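Local coordinates for protein putative bacteriocin (Brevibacillus laterosporus, PDB 4OZK) that probably acts as a broad-spectrum, leaderless class IId bacteriocin with a defensin-like fold that inhibits other microbes, at residues Asp6-Trp11 and Val29-Met34; Glu22-Arg27 and Thr43-Ser48. One frame throughout, in Å; residues are numbered along the deposited sequence.

Interaction 1 of 2, residues Asp6-Trp11 and Val29-Met34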
ATOM      1  N   ASP A   6       1.985  -9.674 -15.542  1.00 29.49           N
ATOM      2  CA  ASP A   6       2.410 -11.076 -15.486  1.00 27.39           C
ATOM      3  C   ASP A   6       2.388 -11.620 -14.063  1.00 21.28           C
ATOM      4  O   ASP A   6       1.644 -12.549 -13.752  1.00 25.28           O
ATOM      5  CB  ASP A   6       3.815 -11.249 -16.069  1.00 30.11           C
ATOM      6  CG  ASP A   6       3.842 -11.103 -17.557  1.00 34.49           C
ATOM      7  OD1 ASP A   6       2.802 -11.386 -18.191  1.00 42.29           O
ATOM      8  OD2 ASP A   6       4.903 -10.697 -18.083  1.00 35.97           O
ATOM      9  N   ALA A   7       3.212 -11.032 -13.203  1.00 21.16           N
ATOM     10  CA  ALA A   7       3.345 -11.516 -11.840  1.00 17.86           C
ATOM     11  C   ALA A   7       3.872 -10.450 -10.884  1.00 17.29           C
ATOM     12  O   ALA A   7       4.558  -9.498 -11.291  1.00 18.58           O
ATOM     13  CB  ALA A   7       4.251 -12.735 -11.810  1.00 17.60           C
ATOM     14  N   ILE A   8       3.536 -10.634  -9.609  1.00 22.18           N
ATOM     15  CA  ILE A   8       4.122  -9.869  -8.512  1.00 21.33           C
ATOM     16  C   ILE A   8       5.503 -10.462  -8.148  1.00 20.07           C
ATOM     17  O   ILE A   8       5.633 -11.680  -7.971  1.00 19.46           O
ATOM     18  CB  ILE A   8       3.182  -9.885  -7.278  1.00 23.51           C
ATOM     19  CG1 ILE A   8       1.902  -9.091  -7.565  1.00 14.02           C
ATOM     20  CG2 ILE A   8       3.883  -9.338  -6.031  1.00 21.85           C
ATOM     21  CD1 ILE A   8       0.825  -9.235  -6.498  1.00 15.17           C
ATOM     22  N   SER A   9       6.529  -9.611  -8.056  1.00 23.67           N
ATOM     23  CA  SER A   9       7.879 -10.053  -7.687  1.00 17.53           C
ATOM     24  C   SER A   9       8.286  -9.582  -6.296  1.00 21.30           C
ATOM     25  O   SER A   9       9.283 -10.055  -5.736  1.00 23.45           O
ATOM     26  CB  SER A   9       8.908  -9.556  -8.703  1.00 21.41           C
ATOM     27  OG  SER A   9       8.876  -8.146  -8.807  1.00 25.57           O
ATOM     28  N   GLY A  10       7.524  -8.647  -5.733  1.00 19.84           N
ATOM     29  CA  GLY A  10       7.916  -8.043  -4.473  1.00 15.25           C
ATOM     30  C   GLY A  10       6.791  -7.328  -3.765  1.00 17.93           C
ATOM     31  O   GLY A  10       5.688  -7.208  -4.302  1.00 21.79           O
ATOM     32  N   TRP A  11       7.080  -6.833  -2.564  1.00 14.38           N
ATOM     33  CA  TRP A  11       6.058  -6.266  -1.692  1.00 14.23           C
ATOM     34  C   TRP A  11       6.665  -5.114  -0.883  1.00 17.69           C
ATOM     35  O   TRP A  11       7.754  -5.250  -0.304  1.00 14.76           O
ATOM     36  CB  TRP A  11       5.538  -7.361  -0.763  1.00 23.24           C
ATOM     37  CG  TRP A  11       4.139  -7.172  -0.273  1.00 40.41           C
ATOM     38  CD1 TRP A  11       3.752  -6.698   0.954  1.00 47.35           C
ATOM     39  CD2 TRP A  11       2.931  -7.474  -0.988  1.00 42.50           C
ATOM     40  NE1 TRP A  11       2.378  -6.685   1.042  1.00 47.29           N
ATOM     41  CE2 TRP A  11       1.851  -7.152  -0.134  1.00 51.06           C
ATOM     42  CE3 TRP A  11       2.659  -7.988  -2.259  1.00 38.14           C
ATOM     43  CZ2 TRP A  11       0.511  -7.325  -0.528  1.00 52.24           C
ATOM     44  CZ3 TRP A  11       1.333  -8.158  -2.645  1.00 41.75           C
ATOM     45  CH2 TRP A  11       0.279  -7.824  -1.785  1.00 45.74           C
ATOM     46  N   VAL A  29      -0.204  -0.109   0.700  1.00 18.67           N
ATOM     47  CA  VAL A  29       0.570  -1.308   0.368  1.00 13.51           C
ATOM     48  C   VAL A  29       0.698  -1.470  -1.143  1.00 10.66           C
ATOM     49  O   VAL A  29      -0.302  -1.486  -1.878  1.00 14.81           O
ATOM     50  CB  VAL A  29      -0.041  -2.578   0.973  1.00 14.25           C
ATOM     51  CG1 VAL A  29       0.803  -3.779   0.594  1.00 16.49           C
ATOM     52  CG2 VAL A  29      -0.124  -2.449   2.481  1.00 12.25           C
ATOM     53  N   TYR A  30       1.938  -1.576  -1.605  1.00 11.74           N
ATOM     54  CA  TYR A  30       2.218  -1.649  -3.032  1.00 11.36           C
ATOM     55  C   TYR A  30       2.867  -2.984  -3.370  1.00 15.82           C
ATOM     56  O   TYR A  30       3.817  -3.404  -2.707  1.00 22.09           O
ATOM     57  CB  TYR A  30       3.164  -0.511  -3.431  1.00 17.13           C
ATOM     58  CG  TYR A  30       2.487   0.823  -3.659  1.00 19.38           C
ATOM     59  CD1 TYR A  30       2.054   1.190  -4.933  1.00 18.67           C
ATOM     60  CD2 TYR A  30       2.288   1.719  -2.609  1.00 14.38           C
ATOM     61  CE1 TYR A  30       1.440   2.410  -5.159  1.00 19.14           C
ATOM     62  CE2 TYR A  30       1.667   2.946  -2.824  1.00 19.10           C
ATOM     63  CZ  TYR A  30       1.247   3.280  -4.101  1.00 23.14           C
ATOM     64  OH  TYR A  30       0.635   4.491  -4.331  1.00 30.45           O
ATOM     65  N   ALA A  31       2.363  -3.668  -4.389  1.00 14.88           N
ATOM     66  CA  ALA A  31       3.098  -4.824  -4.890  1.00 18.77           C
ATOM     67  C   ALA A  31       4.076  -4.330  -5.948  1.00 20.13           C
ATOM     68  O   ALA A  31       3.784  -3.372  -6.674  1.00 18.39           O
ATOM     69  CB  ALA A  31       2.157  -5.884  -5.464  1.00 22.63           C
ATOM     70  N   ILE A  32       5.250  -4.952  -6.014  1.00 20.25           N
ATOM     71  CA  ILE A  32       6.191  -4.673  -7.094  1.00 19.00           C
ATOM     72  C   ILE A  32       5.958  -5.710  -8.197  1.00 15.76           C
ATOM     73  O   ILE A  32       5.890  -6.916  -7.918  1.00 17.42           O
ATOM     74  CB  ILE A  32       7.656  -4.702  -6.590  1.00 17.49           C
ATOM     75  CG1 ILE A  32       7.839  -3.712  -5.422  1.00 17.02           C
ATOM     76  CG2 ILE A  32       8.642  -4.408  -7.744  1.00 18.58           C
ATOM     77  CD1 ILE A  32       9.221  -3.787  -4.731  1.00 17.84           C
ATOM     78  N   CYS A  33       5.799  -5.251  -9.437  1.00 18.71           N
ATOM     79  CA  CYS A  33       5.539  -6.166 -10.555  1.00 18.60           C
ATOM     80  C   CYS A  33       6.837  -6.631 -11.208  1.00 16.46           C
ATOM     81  O   CYS A  33       7.858  -5.929 -11.136  1.00 16.24           O
ATOM     82  CB  CYS A  33       4.637  -5.513 -11.608  1.00 16.08           C
ATOM     83  SG  CYS A  33       2.985  -5.079 -11.012  1.00 20.41           S
ATOM     84  N   MET A  34       6.801  -7.814 -11.829  1.00 21.15           N
ATOM     85  CA  MET A  34       7.965  -8.345 -12.544  1.00 26.38           C
ATOM     86  C   MET A  34       8.492  -7.351 -13.558  1.00 29.51           C
ATOM     87  O   MET A  34       9.704  -7.260 -13.783  1.00 35.35           O
ATOM     88  CB  MET A  34       7.608  -9.623 -13.302  1.00 29.77           C
ATOM     89  CG  MET A  34       7.636 -10.889 -12.493  1.00 27.87           C
ATOM     90  SD  MET A  34       8.148 -12.253 -13.560  1.00 40.08           S
ATOM     91  CE  MET A  34       7.252 -11.850 -15.050  1.00 31.15           C
TER
HETATM   92  O   HOH W   1      10.525  -5.936 -10.423  1.00 23.28           O

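Interaction 2 of 2, residues Glu22-Arg27 and Thr43-Ser48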
ATOM      1  N   GLU A  22     -10.236  10.843  10.365  1.00 21.40           N
ATOM      2  CA  GLU A  22     -10.520   9.531  10.919  1.00 20.81           C
ATOM      3  C   GLU A  22      -9.818   9.351  12.254  1.00 25.83           C
ATOM      4  O   GLU A  22     -10.182   8.464  13.034  1.00 34.59           O
ATOM      5  CB  GLU A  22     -10.099   8.428   9.939  1.00 18.73           C
ATOM      6  CG  GLU A  22     -10.934   8.395   8.667  1.00 19.96           C
ATOM      7  CD  GLU A  22     -12.420   8.230   8.951  1.00 25.41           C
ATOM      8  OE1 GLU A  22     -12.777   7.418   9.837  1.00 26.47           O
ATOM      9  OE2 GLU A  22     -13.241   8.914   8.294  1.00 22.74           O
ATOM     10  N   ASN A  23      -8.822  10.206  12.509  1.00 23.79           N
ATOM     11  CA  ASN A  23      -7.995  10.131  13.719  1.00 26.90           C
ATOM     12  C   ASN A  23      -7.391   8.738  13.878  1.00 24.23           C
ATOM     13  O   ASN A  23      -7.418   8.144  14.956  1.00 25.62           O
ATOM     14  CB  ASN A  23      -8.784  10.560  14.965  1.00 30.37           C
ATOM     15  CG  ASN A  23      -9.227  12.015  14.896  1.00 39.00           C
ATOM     16  OD1 ASN A  23      -8.405  12.917  14.697  1.00 48.65           O
ATOM     17  ND2 ASN A  23     -10.532  12.248  15.036  1.00 37.28           N
ATOM     18  N   LYS A  24      -6.852   8.234  12.773  1.00 24.08           N
ATOM     19  CA  LYS A  24      -6.291   6.893  12.697  1.00 23.97           C
ATOM     20  C   LYS A  24      -5.221   6.888  11.611  1.00 23.48           C
ATOM     21  O   LYS A  24      -5.344   7.601  10.604  1.00 19.19           O
ATOM     22  CB  LYS A  24      -7.404   5.890  12.383  1.00 27.30           C
ATOM     23  CG  LYS A  24      -6.955   4.464  12.153  1.00 32.66           C
ATOM     24  CD  LYS A  24      -8.152   3.519  12.200  1.00 45.19           C
ATOM     25  CE  LYS A  24      -8.666   3.360  13.625  1.00 56.50           C
ATOM     26  NZ  LYS A  24     -10.099   2.946  13.678  1.00 61.62           N
ATOM     27  N   MET A  25      -4.164   6.106  11.819  1.00 26.86           N
ATOM     28  CA  MET A  25      -3.054   6.068  10.874  1.00 18.26           C
ATOM     29  C   MET A  25      -3.306   5.104   9.720  1.00 21.50           C
ATOM     30  O   MET A  25      -3.877   4.021   9.908  1.00 16.46           O
ATOM     31  CB  MET A  25      -1.762   5.659  11.581  1.00 19.46           C
ATOM     32  CG  MET A  25      -1.428   6.471  12.813  1.00 30.59           C
ATOM     33  SD  MET A  25       0.147   5.907  13.474  1.00 55.72           S
ATOM     34  CE  MET A  25       0.203   4.253  12.781  1.00 20.48           C
ATOM     35  N   TYR A  26      -2.858   5.488   8.528  1.00 16.12           N
ATOM     36  CA  TYR A  26      -2.987   4.636   7.348  1.00 15.61           C
ATOM     37  C   TYR A  26      -1.686   4.627   6.552  1.00 16.16           C
ATOM     38  O   TYR A  26      -0.864   5.551   6.643  1.00 18.83           O
ATOM     39  CB  TYR A  26      -4.123   5.135   6.448  1.00 13.45           C
ATOM     40  CG  TYR A  26      -3.826   6.478   5.807  1.00 17.96           C
ATOM     41  CD1 TYR A  26      -3.262   6.556   4.532  1.00 11.74           C
ATOM     42  CD2 TYR A  26      -4.106   7.668   6.486  1.00 15.55           C
ATOM     43  CE1 TYR A  26      -2.976   7.788   3.952  1.00 15.91           C
ATOM     44  CE2 TYR A  26      -3.834   8.902   5.916  1.00 17.71           C
ATOM     45  CZ  TYR A  26      -3.272   8.956   4.652  1.00 21.72           C
ATOM     46  OH  TYR A  26      -3.009  10.185   4.096  1.00 25.42           O
ATOM     47  N   ARG A  27      -1.492   3.572   5.773  1.00 15.33           N
ATOM     48  CA  ARG A  27      -0.418   3.558   4.792  1.00 11.59           C
ATOM     49  C   ARG A  27      -0.882   2.782   3.583  1.00 13.30           C
ATOM     50  O   ARG A  27      -1.919   2.099   3.628  1.00 13.09           O
ATOM     51  CB  ARG A  27       0.868   2.961   5.371  1.00 18.04           C
ATOM     52  CG  ARG A  27       0.776   1.499   5.767  1.00 11.84           C
ATOM     53  CD  ARG A  27       2.071   1.056   6.428  1.00 17.32           C
ATOM     54  NE  ARG A  27       2.043  -0.368   6.758  1.00 23.42           N
ATOM     55  CZ  ARG A  27       2.949  -0.987   7.508  1.00 26.82           C
ATOM     56  NH1 ARG A  27       3.967  -0.307   8.019  1.00 31.39           N
ATOM     57  NH2 ARG A  27       2.836  -2.286   7.751  1.00 27.11           N
ATOM     58  N   THR A  43      -5.147  -0.174   1.359  1.00 17.47           N
ATOM     59  CA  THR A  43      -4.836   0.803   2.382  1.00 21.03           C
ATOM     60  C   THR A  43      -4.810   0.030   3.682  1.00 21.30           C
ATOM     61  O   THR A  43      -5.787  -0.640   4.034  1.00 24.13           O
ATOM     62  CB  THR A  43      -5.924   1.882   2.481  1.00 18.39           C
ATOM     63  OG1 THR A  43      -6.142   2.483   1.190  1.00 30.56           O
ATOM     64  CG2 THR A  43      -5.513   2.937   3.493  1.00 12.00           C
ATOM     65  N   GLU A  44      -3.686   0.091   4.387  1.00 18.33           N
ATOM     66  CA  GLU A  44      -3.599  -0.539   5.696  1.00 15.20           C
ATOM     67  C   GLU A  44      -3.844   0.498   6.788  1.00 12.50           C
ATOM     68  O   GLU A  44      -3.226   1.567   6.793  1.00 16.25           O
ATOM     69  CB  GLU A  44      -2.239  -1.222   5.881  1.00 13.89           C
ATOM     70  CG  GLU A  44      -2.044  -1.836   7.252  1.00 22.94           C
ATOM     71  CD  GLU A  44      -0.818  -2.728   7.326  1.00 28.82           C
ATOM     72  OE1 GLU A  44      -0.691  -3.464   8.340  1.00 33.38           O
ATOM     73  OE2 GLU A  44       0.009  -2.691   6.378  1.00 24.19           O
ATOM     74  N   TRP A  45      -4.756   0.192   7.706  1.00 15.56           N
ATOM     75  CA  TRP A  45      -5.057   1.112   8.797  1.00 18.09           C
ATOM     76  C   TRP A  45      -4.394   0.647  10.091  1.00 28.48           C
ATOM     77  O   TRP A  45      -4.411  -0.550  10.411  1.00 34.30           O
ATOM     78  CB  TRP A  45      -6.575   1.281   8.950  1.00 23.98           C
ATOM     79  CG  TRP A  45      -7.199   2.017   7.768  1.00 22.50           C
ATOM     80  CD1 TRP A  45      -7.719   1.465   6.619  1.00 21.04           C
ATOM     81  CD2 TRP A  45      -7.340   3.440   7.626  1.00 15.89           C
ATOM     82  NE1 TRP A  45      -8.170   2.464   5.778  1.00 13.66           N
ATOM     83  CE2 TRP A  45      -7.957   3.681   6.374  1.00 15.29           C
ATOM     84  CE3 TRP A  45      -7.009   4.532   8.445  1.00 16.87           C
ATOM     85  CZ2 TRP A  45      -8.252   4.989   5.918  1.00 19.27           C
ATOM     86  CZ3 TRP A  45      -7.297   5.834   7.990  1.00 14.94           C
ATOM     87  CH2 TRP A  45      -7.913   6.045   6.741  1.00 18.40           C
ATOM     88  N   GLY A  46      -3.800   1.595  10.822  1.00 19.25           N
ATOM     89  CA  GLY A  46      -3.022   1.280  12.005  1.00 19.04           C
ATOM     90  C   GLY A  46      -3.641   1.812  13.276  1.00 22.37           C
ATOM     91  O   GLY A  46      -4.867   1.771  13.439  1.00 23.45           O
ATOM     92  N   SER A  47      -2.797   2.311  14.182  1.00 33.16           N
ATOM     93  CA  SER A  47      -3.268   2.837  15.473  1.00 34.80           C
ATOM     94  C   SER A  47      -3.812   4.274  15.404  1.00 32.53           C
ATOM     95  O   SER A  47      -3.777   4.929  14.351  1.00 27.01           O
ATOM     96  CB  SER A  47      -2.179   2.726  16.550  1.00 38.42           C
ATOM     97  OG  SER A  47      -0.957   3.295  16.122  1.00 39.48           O
ATOM     98  N   SER A  48      -4.318   4.755  16.535  1.00 29.26           N
ATOM     99  CA  SER A  48      -4.965   6.064  16.595  1.00 30.57           C
ATOM    100  C   SER A  48      -4.021   7.265  16.579  1.00 35.50           C
ATOM    101  O   SER A  48      -2.817   7.138  16.833  1.00 35.07           O
ATOM    102  CB  SER A  48      -5.859   6.144  17.824  1.00 33.37           C
ATOM    103  OG  SER A  48      -6.863   5.151  17.735  1.00 51.42           O
TER

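Interaction 1 of 2, residues Asp6-Trp11 and Val29-Met34
Ser9 and Gly10 both face Ile32, which makes a classic beta bulge. The paired portions, 8-11 and 29-33, belong to strands 8-19 and 24-33, a beta hairpin of the three-stranded antiparallel sheet. Ile32 O is gripped by two backbone donors, Ser9 N at 2.8 Å and Gly10 N at 3.2 Å. The second bond is the more bent, with an N-H...O angle of 141°. Ile32 N returns a bond to Gly10 O, approaching from above that carbonyl plane. On the Ala7 side of the bulge, Met34 N bonds Ala7 O at 2.9 Å.

The close packing is around Val29 and Ala31, both buried. Trp11 covers this pair from an exposed position, its indole meeting both obliquely. Val29 CG1 touches Trp11 NE1 at 3.3 Å, and Ala31 CB meets Trp11 CZ3 at 3.7 Å. Ile8 CD1 comes to the same Ala31 CB at 3.8 Å.

Asp6, Ser9 and Met34 are exposed by contrast. Met34 is bent at chi3 (-41°), which puts its CE 3.6 Å from Asp6 CB. Nearby, Cys33 is buried and disulfide-bonded to Cys4. The chemistry implies a pairing carried by backbone bonds and the doubly gripped Ile32 O, with apolar contacts on the Trp11 side and a single water joining Ser9 OG and Cys33 O beside the bulge.

Interaction 2 of 2, residues Glu22-Arg27 and Thr43-Ser48
Arg27 and Glu44 face each other as a hydrogen-bonded antiparallel pair, and their side chains run side by side, pointing the same way. They form a salt bridge. The extended Arg27 chain (chi3 -177°) carries NE out to the carboxylate. Arg27 NE and Arg27 NH2 both donate to Glu44 OE2, at 3.1 and 3.2 Å. The oxygen lies in the guanidinium plane, but both nitrogens reach it from one face of the carboxylate, and the two planes are 75° apart.

On the opposite face of the sheet, Tyr26 CB sits over the six-membered ring of Trp45, 3.6 Å from its centroid, in a CH-pi contact. The two rings themselves meet obliquely, with planes at 50°. Thr43 CG2 lies over the same face of the indole, toward its rim. The Lys24 chain crosses Trp45 at about a right angle, its CG 3.7 Å from Trp45 CE3.

Backbone bonds position these groups. Arg27 and Glu44 exchange two. Met25 bonds two residues at a beta bulge: its O takes Gly46 N at 2.6 Å, and its N gives to Ser47 O at 2.8 Å. The extra residue therefore lies in 43-48.

Further out, Thr43 OG1 bonds Tyr40 OH. Tyr16 of strand 8-19 touches Met25, Arg27 and Glu44. Strand 24-33 is the middle strand, with 8-19 on one side and 38-48 on the other. This contact is one end of the 24-33/38-48 hairpin.

Both interactions use the central strand 24-33 of one three-stranded antiparallel sheet. Interaction 1 pairs it with strand 8-19, and interaction 2 with strand 38-48. Their centres are about 23 Å apart, on opposite sides of the chain's centre. They still touch, since Val29 CG2 packs 3.9 Å from Glu44 OE2. Each contains a beta bulge. Interaction 1 is partly buried. Its side-chain contacts are mainly apolar, and it includes Cys33, which is disulfide-bonded to Cys4. Interaction 2 is a surface contact, where a salt bridge and an aromatic pair occupy opposite faces of the sheet. Together they join both outer strands to the middle one in this defensin-like peptide.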